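PDB 3G9Q: Iron(3+)-hydroxamate-binding protein FhuD from Bacillus subtilis subsp. subtilis, which binds iron(3+)-hydroxamate complexes such as ferrichrome and coprogen and passes them to the membrane-bound permease of the FhuCBGD ABC transporter. Local coordinates for residues M20-G32 with I248-G260. Sequence-based numbering, arbitrary orientation.
Sequences MADGYYGYFKTLG and IGFYFTDPISLEG
The phenol ring of Tyr-27 is covered on one face by Pro-255, whose CD sits 3.6 Å from the ring centroid and only 8° off the ring normal, a CH-pi contact. The tyrosine CG lies anti to its own carbonyl carbon (chi1 -75°), which carries the ring across to the start of the other helix, and there its CE1 also comes 3.4 Å from Asp-254 CB. With an alanine here, Pro-255 CD would probably lose the ring face it lies against and a gap would open beside Asp-254 CB. Farther along helix 25-31, Thr-30 OG1 touches Pro-255 CB and donates to Gly-26 O, 2.9 Å from OG1; that carbonyl accepts from Thr-30 N as well.

Such packing illustrates how the two lobes of a class III periplasmic-binding-protein fold are joined: one long helix, 118-143, spans them, the chain crosses back from the second lobe through 248-254, and the helix that begins at Pro-255 sets off from the first lobe, the axis of its first turns, 255-260, lying at 96° to that of 25-31. Trp-124 of the spanning helix touches both Thr-30 and Pro-255. Asp-254 is the N-cap of this helix; its OD2 accepts from Ser-257 N and its OD1 from Ser-257 OG, the hydroxyl that also bonds Asn-45. The same OD2 lies against Gly-26 CA, which has no side chain to come between them. Ile-256 reaches Gly-26 CA with its CD1, which Lys-29 meets through CB and CG. At the other end, the edge of the Phe-252 ring faces Gly-23, with CD2 3.6 Å from the glycine CA, and Asp-22 OD2 approaches the neighbouring CE2 near the ring plane.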
HETATM    1  N   MSE A  20       5.789   9.726 -12.750  1.00 55.93           N
HETATM    2  CA  MSE A  20       7.095   9.414 -12.182  1.00 63.93           C
HETATM    3  C   MSE A  20       7.029   9.016 -10.702  1.00 59.26           C
HETATM    4  O   MSE A  20       8.021   8.562 -10.120  1.00 60.47           O
HETATM    5  CB  MSE A  20       8.062  10.583 -12.414  1.00 70.23           C
HETATM    6  CG  MSE A  20       8.702  10.569 -13.811  1.00 74.78           C
HETATM    7 SE   MSE A  20       9.326  12.309 -14.448  1.00 94.42          SE
HETATM    8  CE  MSE A  20      11.132  12.329 -13.719  1.00 93.08           C
ATOM      9  N   ALA A  21       5.849   9.163 -10.105  1.00 55.08           N
ATOM     10  CA  ALA A  21       5.632   8.784  -8.706  1.00 62.68           C
ATOM     11  C   ALA A  21       4.960   7.411  -8.680  1.00 65.21           C
ATOM     12  O   ALA A  21       3.737   7.321  -8.699  1.00 69.49           O
ATOM     13  CB  ALA A  21       4.740   9.812  -8.018  1.00 55.89           C
ATOM     14  N   ASP A  22       5.759   6.349  -8.641  1.00 67.68           N
ATOM     15  CA  ASP A  22       5.240   4.972  -8.630  1.00 69.10           C
ATOM     16  C   ASP A  22       3.941   4.765  -7.851  1.00 63.68           C
ATOM     17  O   ASP A  22       3.023   4.108  -8.333  1.00 61.32           O
ATOM     18  CB  ASP A  22       6.302   4.026  -8.063  1.00 66.21           C
ATOM     19  CG  ASP A  22       7.082   4.657  -6.929  1.00 61.42           C
ATOM     20  OD1 ASP A  22       7.784   5.655  -7.201  1.00 77.35           O
ATOM     21  OD2 ASP A  22       6.999   4.170  -5.783  1.00 45.23           O
ATOM     22  N   GLY A  23       3.883   5.326  -6.646  1.00 56.98           N
ATOM     23  CA  GLY A  23       2.716   5.176  -5.794  1.00 49.20           C
ATOM     24  C   GLY A  23       1.378   5.714  -6.275  1.00 51.62           C
ATOM     25  O   GLY A  23       0.367   5.526  -5.585  1.00 51.79           O
ATOM     26  N   TYR A  24       1.352   6.378  -7.431  1.00 42.28           N
ATOM     27  CA  TYR A  24       0.104   6.924  -7.965  1.00 40.94           C
ATOM     28  C   TYR A  24      -0.384   6.235  -9.240  1.00 43.31           C
ATOM     29  O   TYR A  24      -1.533   6.435  -9.654  1.00 45.64           O
ATOM     30  CB  TYR A  24       0.229   8.439  -8.212  1.00 35.15           C
ATOM     31  CG  TYR A  24       0.468   9.233  -6.944  1.00 45.74           C
ATOM     32  CD1 TYR A  24      -0.146   8.852  -5.740  1.00 53.03           C
ATOM     33  CD2 TYR A  24       1.304  10.345  -6.932  1.00 35.15           C
ATOM     34  CE1 TYR A  24       0.067   9.547  -4.555  1.00 46.68           C
ATOM     35  CE2 TYR A  24       1.523  11.052  -5.756  1.00 55.60           C
ATOM     36  CZ  TYR A  24       0.905  10.648  -4.567  1.00 56.91           C
ATOM     37  OH  TYR A  24       1.139  11.329  -3.393  1.00 53.24           O
ATOM     38  N   TYR A  25       0.473   5.417  -9.857  1.00 41.75           N
ATOM     39  CA  TYR A  25       0.109   4.708 -11.089  1.00 36.65           C
ATOM     40  C   TYR A  25      -1.280   4.071 -11.013  1.00 38.72           C
ATOM     41  O   TYR A  25      -2.107   4.273 -11.908  1.00 38.25           O
ATOM     42  CB  TYR A  25       1.151   3.631 -11.428  1.00 32.47           C
ATOM     43  CG  TYR A  25       0.739   2.765 -12.588  1.00 26.28           C
ATOM     44  CD1 TYR A  25       0.759   3.251 -13.900  1.00 39.02           C
ATOM     45  CD2 TYR A  25       0.239   1.500 -12.371  1.00 19.81           C
ATOM     46  CE1 TYR A  25       0.278   2.486 -14.969  1.00 35.39           C
ATOM     47  CE2 TYR A  25      -0.238   0.735 -13.408  1.00 40.39           C
ATOM     48  CZ  TYR A  25      -0.223   1.223 -14.710  1.00 41.34           C
ATOM     49  OH  TYR A  25      -0.712   0.419 -15.729  1.00 48.42           O
ATOM     50  N   GLY A  26      -1.524   3.307  -9.947  1.00 33.82           N
ATOM     51  CA  GLY A  26      -2.816   2.661  -9.765  1.00 35.53           C
ATOM     52  C   GLY A  26      -4.016   3.605  -9.700  1.00 37.36           C
ATOM     53  O   GLY A  26      -5.144   3.191  -9.973  1.00 32.48           O
ATOM     54  N   TYR A  27      -3.782   4.866  -9.327  1.00 37.82           N
ATOM     55  CA  TYR A  27      -4.854   5.868  -9.240  1.00 48.73           C
ATOM     56  C   TYR A  27      -5.391   6.243 -10.617  1.00 48.68           C
ATOM     57  O   TYR A  27      -6.601   6.294 -10.837  1.00 46.04           O
ATOM     58  CB  TYR A  27      -4.373   7.163  -8.550  1.00 37.48           C
ATOM     59  CG  TYR A  27      -4.206   7.058  -7.055  1.00 40.68           C
ATOM     60  CD1 TYR A  27      -3.031   6.568  -6.510  1.00 35.39           C
ATOM     61  CD2 TYR A  27      -5.235   7.404  -6.191  1.00 30.50           C
ATOM     62  CE1 TYR A  27      -2.882   6.420  -5.152  1.00 30.86           C
ATOM     63  CE2 TYR A  27      -5.098   7.255  -4.822  1.00 24.81           C
ATOM     64  CZ  TYR A  27      -3.919   6.763  -4.308  1.00 38.49           C
ATOM     65  OH  TYR A  27      -3.754   6.599  -2.943  1.00 47.04           O
ATOM     66  N   PHE A  28      -4.473   6.517 -11.536  1.00 54.39           N
ATOM     67  CA  PHE A  28      -4.821   6.911 -12.887  1.00 48.43           C
ATOM     68  C   PHE A  28      -5.377   5.696 -13.625  1.00 50.51           C
ATOM     69  O   PHE A  28      -6.259   5.828 -14.473  1.00 46.80           O
ATOM     70  CB  PHE A  28      -3.580   7.492 -13.583  1.00 49.07           C
ATOM     71  CG  PHE A  28      -3.229   8.898 -13.131  1.00 47.87           C
ATOM     72  CD1 PHE A  28      -3.599   9.999 -13.885  1.00 46.60           C
ATOM     73  CD2 PHE A  28      -2.580   9.121 -11.921  1.00 53.05           C
ATOM     74  CE1 PHE A  28      -3.333  11.296 -13.439  1.00 43.31           C
ATOM     75  CE2 PHE A  28      -2.317  10.416 -11.473  1.00 43.92           C
ATOM     76  CZ  PHE A  28      -2.694  11.497 -12.232  1.00 47.00           C
ATOM     77  N   LYS A  29      -4.877   4.510 -13.289  1.00 44.35           N
ATOM     78  CA  LYS A  29      -5.366   3.292 -13.919  1.00 44.90           C
ATOM     79  C   LYS A  29      -6.842   3.151 -13.546  1.00 41.70           C
ATOM     80  O   LYS A  29      -7.689   2.930 -14.410  1.00 45.68           O
ATOM     81  CB  LYS A  29      -4.566   2.067 -13.443  1.00 48.26           C
ATOM     82  CG  LYS A  29      -4.908   0.770 -14.161  1.00 40.38           C
ATOM     83  CD  LYS A  29      -4.709   0.895 -15.645  1.00 38.73           C
ATOM     84  CE  LYS A  29      -5.553  -0.139 -16.359  1.00 49.79           C
ATOM     85  NZ  LYS A  29      -5.671   0.171 -17.812  1.00 63.07           N
ATOM     86  N   THR A  30      -7.159   3.297 -12.265  1.00 35.09           N
ATOM     87  CA  THR A  30      -8.554   3.192 -11.847  1.00 51.25           C
ATOM     88  C   THR A  30      -9.422   4.212 -12.601  1.00 52.29           C
ATOM     89  O   THR A  30     -10.474   3.863 -13.135  1.00 53.33           O
ATOM     90  CB  THR A  30      -8.730   3.410 -10.324  1.00 43.34           C
ATOM     91  OG1 THR A  30      -7.940   2.451  -9.615  1.00 49.43           O
ATOM     92  CG2 THR A  30     -10.188   3.221  -9.920  1.00 42.39           C
ATOM     93  N   LEU A  31      -8.973   5.462 -12.657  1.00 50.56           N
ATOM     94  CA  LEU A  31      -9.723   6.504 -13.347  1.00 54.22           C
ATOM     95  C   LEU A  31      -9.819   6.258 -14.860  1.00 60.13           C
ATOM     96  O   LEU A  31     -10.716   6.781 -15.531  1.00 63.28           O
ATOM     97  CB  LEU A  31      -9.091   7.879 -13.067  1.00 47.57           C
ATOM     98  CG  LEU A  31      -9.443   8.693 -11.808  1.00 36.24           C
ATOM     99  CD1 LEU A  31     -10.229   7.894 -10.822  1.00 17.17           C
ATOM    100  CD2 LEU A  31      -8.151   9.216 -11.202  1.00 33.22           C
ATOM    101  N   GLY A  32      -8.903   5.457 -15.403  1.00 66.20           N
ATOM    102  CA  GLY A  32      -8.927   5.166 -16.834  1.00 63.53           C
ATOM    103  C   GLY A  32      -8.008   6.025 -17.689  1.00 57.35           C
ATOM    104  O   GLY A  32      -7.971   5.872 -18.910  1.00 54.13           O
ATOM    105  N   ILE A 248       6.708  -5.911  -1.515  1.00 54.50           N
ATOM    106  CA  ILE A 248       6.442  -5.103  -2.704  1.00 53.90           C
ATOM    107  C   ILE A 248       4.952  -4.826  -2.895  1.00 47.32           C
ATOM    108  O   ILE A 248       4.552  -3.756  -3.349  1.00 43.10           O
ATOM    109  CB  ILE A 248       6.961  -5.801  -3.963  1.00 56.92           C
ATOM    110  CG1 ILE A 248       8.402  -6.267  -3.721  1.00 60.33           C
ATOM    111  CG2 ILE A 248       6.841  -4.844  -5.169  1.00 48.62           C
ATOM    112  CD1 ILE A 248       8.951  -7.221  -4.777  1.00 68.99           C
ATOM    113  N   GLY A 249       4.135  -5.805  -2.541  1.00 47.52           N
ATOM    114  CA  GLY A 249       2.708  -5.641  -2.688  1.00 52.25           C
ATOM    115  C   GLY A 249       2.141  -4.615  -1.733  1.00 52.61           C
ATOM    116  O   GLY A 249       1.276  -3.829  -2.120  1.00 54.24           O
ATOM    117  N   PHE A 250       2.628  -4.615  -0.496  1.00 37.37           N
ATOM    118  CA  PHE A 250       2.149  -3.685   0.526  1.00 49.08           C
ATOM    119  C   PHE A 250       2.899  -2.354   0.593  1.00 52.69           C
ATOM    120  O   PHE A 250       2.729  -1.556   1.523  1.00 40.85           O
ATOM    121  CB  PHE A 250       2.171  -4.374   1.883  1.00 38.26           C
ATOM    122  CG  PHE A 250       1.083  -5.380   2.050  1.00 40.02           C
ATOM    123  CD1 PHE A 250      -0.054  -5.069   2.787  1.00 31.09           C
ATOM    124  CD2 PHE A 250       1.179  -6.629   1.435  1.00 37.30           C
ATOM    125  CE1 PHE A 250      -1.089  -5.994   2.911  1.00 48.62           C
ATOM    126  CE2 PHE A 250       0.160  -7.568   1.543  1.00 35.30           C
ATOM    127  CZ  PHE A 250      -0.982  -7.257   2.282  1.00 46.48           C
ATOM    128  N   TYR A 251       3.715  -2.141  -0.432  1.00 51.80           N
ATOM    129  CA  TYR A 251       4.519  -0.953  -0.610  1.00 47.61           C
ATOM    130  C   TYR A 251       3.623   0.218  -0.997  1.00 51.05           C
ATOM    131  O   TYR A 251       3.865   1.342  -0.578  1.00 51.98           O
ATOM    132  CB  TYR A 251       5.524  -1.217  -1.724  1.00 59.64           C
ATOM    133  CG  TYR A 251       6.755  -0.358  -1.672  1.00 78.13           C
ATOM    134  CD1 TYR A 251       6.702   1.006  -1.984  1.00 79.87           C
ATOM    135  CD2 TYR A 251       7.983  -0.911  -1.302  1.00 88.48           C
ATOM    136  CE1 TYR A 251       7.852   1.797  -1.930  1.00 81.40           C
ATOM    137  CE2 TYR A 251       9.129  -0.136  -1.241  1.00 93.68           C
ATOM    138  CZ  TYR A 251       9.060   1.212  -1.555  1.00 86.77           C
ATOM    139  OH  TYR A 251      10.212   1.953  -1.486  1.00 87.13           O
ATOM    140  N   PHE A 252       2.588  -0.045  -1.795  1.00 54.80           N
ATOM    141  CA  PHE A 252       1.678   1.018  -2.228  1.00 54.04           C
ATOM    142  C   PHE A 252       0.317   0.957  -1.551  1.00 48.23           C
ATOM    143  O   PHE A 252      -0.034  -0.046  -0.936  1.00 36.69           O
ATOM    144  CB  PHE A 252       1.449   0.969  -3.745  1.00 55.87           C
ATOM    145  CG  PHE A 252       2.690   0.691  -4.545  1.00 72.39           C
ATOM    146  CD1 PHE A 252       3.063  -0.616  -4.826  1.00 70.29           C
ATOM    147  CD2 PHE A 252       3.491   1.736  -5.014  1.00 70.17           C
ATOM    148  CE1 PHE A 252       4.213  -0.880  -5.562  1.00 69.84           C
ATOM    149  CE2 PHE A 252       4.647   1.478  -5.752  1.00 58.14           C
ATOM    150  CZ  PHE A 252       5.008   0.172  -6.026  1.00 56.59           C
ATOM    151  N   THR A 253      -0.450   2.035  -1.691  1.00 39.51           N
ATOM    152  CA  THR A 253      -1.785   2.124  -1.113  1.00 42.41           C
ATOM    153  C   THR A 253      -2.753   2.752  -2.111  1.00 42.33           C
ATOM    154  O   THR A 253      -3.663   3.480  -1.728  1.00 49.55           O
ATOM    155  CB  THR A 253      -1.808   2.989   0.187  1.00 51.33           C
ATOM    156  OG1 THR A 253      -1.353   4.321  -0.106  1.00 46.98           O
ATOM    157  CG2 THR A 253      -0.924   2.373   1.270  1.00 43.95           C
ATOM    158  N   ASP A 254      -2.549   2.483  -3.394  1.00 40.94           N
ATOM    159  CA  ASP A 254      -3.430   3.014  -4.429  1.00 45.40           C
ATOM    160  C   ASP A 254      -4.638   2.071  -4.500  1.00 44.43           C
ATOM    161  O   ASP A 254      -4.587   0.960  -3.977  1.00 44.74           O
ATOM    162  CB  ASP A 254      -2.698   3.045  -5.767  1.00 50.64           C
ATOM    163  CG  ASP A 254      -2.091   1.698  -6.118  1.00 56.96           C
ATOM    164  OD1 ASP A 254      -1.081   1.316  -5.480  1.00 46.97           O
ATOM    165  OD2 ASP A 254      -2.638   1.019  -7.015  1.00 52.97           O
ATOM    166  N   PRO A 255      -5.731   2.492  -5.162  1.00 49.43           N
ATOM    167  CA  PRO A 255      -6.975   1.715  -5.312  1.00 44.44           C
ATOM    168  C   PRO A 255      -6.811   0.251  -5.745  1.00 45.99           C
ATOM    169  O   PRO A 255      -7.515  -0.644  -5.253  1.00 46.53           O
ATOM    170  CB  PRO A 255      -7.771   2.529  -6.327  1.00 37.03           C
ATOM    171  CG  PRO A 255      -7.338   3.935  -6.038  1.00 44.66           C
ATOM    172  CD  PRO A 255      -5.833   3.783  -5.866  1.00 45.29           C
ATOM    173  N   ILE A 256      -5.898   0.003  -6.680  1.00 44.77           N
ATOM    174  CA  ILE A 256      -5.660  -1.361  -7.143  1.00 39.95           C
ATOM    175  C   ILE A 256      -4.921  -2.197  -6.096  1.00 44.26           C
ATOM    176  O   ILE A 256      -5.279  -3.348  -5.853  1.00 46.30           O
ATOM    177  CB  ILE A 256      -4.810  -1.392  -8.407  1.00 34.50           C
ATOM    178  CG1 ILE A 256      -5.484  -0.572  -9.497  1.00 33.79           C
ATOM    179  CG2 ILE A 256      -4.567  -2.852  -8.815  1.00 20.85           C
ATOM    180  CD1 ILE A 256      -4.608  -0.276 -10.710  1.00 37.63           C
ATOM    181  N   SER A 257      -3.873  -1.622  -5.510  1.00 39.17           N
ATOM    182  CA  SER A 257      -3.081  -2.315  -4.507  1.00 41.45           C
ATOM    183  C   SER A 257      -3.910  -2.602  -3.261  1.00 46.19           C
ATOM    184  O   SER A 257      -3.791  -3.674  -2.649  1.00 36.72           O
ATOM    185  CB  SER A 257      -1.858  -1.488  -4.113  1.00 46.70           C
ATOM    186  OG  SER A 257      -0.893  -1.455  -5.148  1.00 44.10           O
ATOM    187  N   LEU A 258      -4.743  -1.634  -2.885  1.00 41.76           N
ATOM    188  CA  LEU A 258      -5.607  -1.772  -1.723  1.00 41.38           C
ATOM    189  C   LEU A 258      -6.550  -2.950  -1.939  1.00 43.82           C
ATOM    190  O   LEU A 258      -6.787  -3.742  -1.023  1.00 47.67           O
ATOM    191  CB  LEU A 258      -6.402  -0.478  -1.484  1.00 38.44           C
ATOM    192  CG  LEU A 258      -5.620   0.739  -0.965  1.00 42.66           C
ATOM    193  CD1 LEU A 258      -6.553   1.929  -0.792  1.00 35.52           C
ATOM    194  CD2 LEU A 258      -4.948   0.388   0.358  1.00 36.57           C
ATOM    195  N   GLU A 259      -7.089  -3.074  -3.150  1.00 46.98           N
ATOM    196  CA  GLU A 259      -7.981  -4.187  -3.449  1.00 49.15           C
ATOM    197  C   GLU A 259      -7.234  -5.507  -3.315  1.00 48.61           C
ATOM    198  O   GLU A 259      -7.728  -6.440  -2.683  1.00 53.58           O
ATOM    199  CB  GLU A 259      -8.567  -4.055  -4.857  1.00 50.99           C
ATOM    200  CG  GLU A 259      -9.872  -3.262  -4.897  1.00 56.95           C
ATOM    201  CD  GLU A 259     -10.527  -3.255  -6.273  1.00 51.19           C
ATOM    202  OE1 GLU A 259     -10.113  -2.455  -7.145  1.00 46.65           O
ATOM    203  OE2 GLU A 259     -11.451  -4.065  -6.473  1.00 49.68           O
ATOM    204  N   GLY A 260      -6.041  -5.578  -3.900  1.00 42.25           N
ATOM    205  CA  GLY A 260      -5.243  -6.790  -3.816  1.00 45.11           C
ATOM    206  C   GLY A 260      -4.843  -7.141  -2.389  1.00 45.09           C
ATOM    207  O   GLY A 260      -4.826  -8.318  -2.003  1.00 40.12           O
TER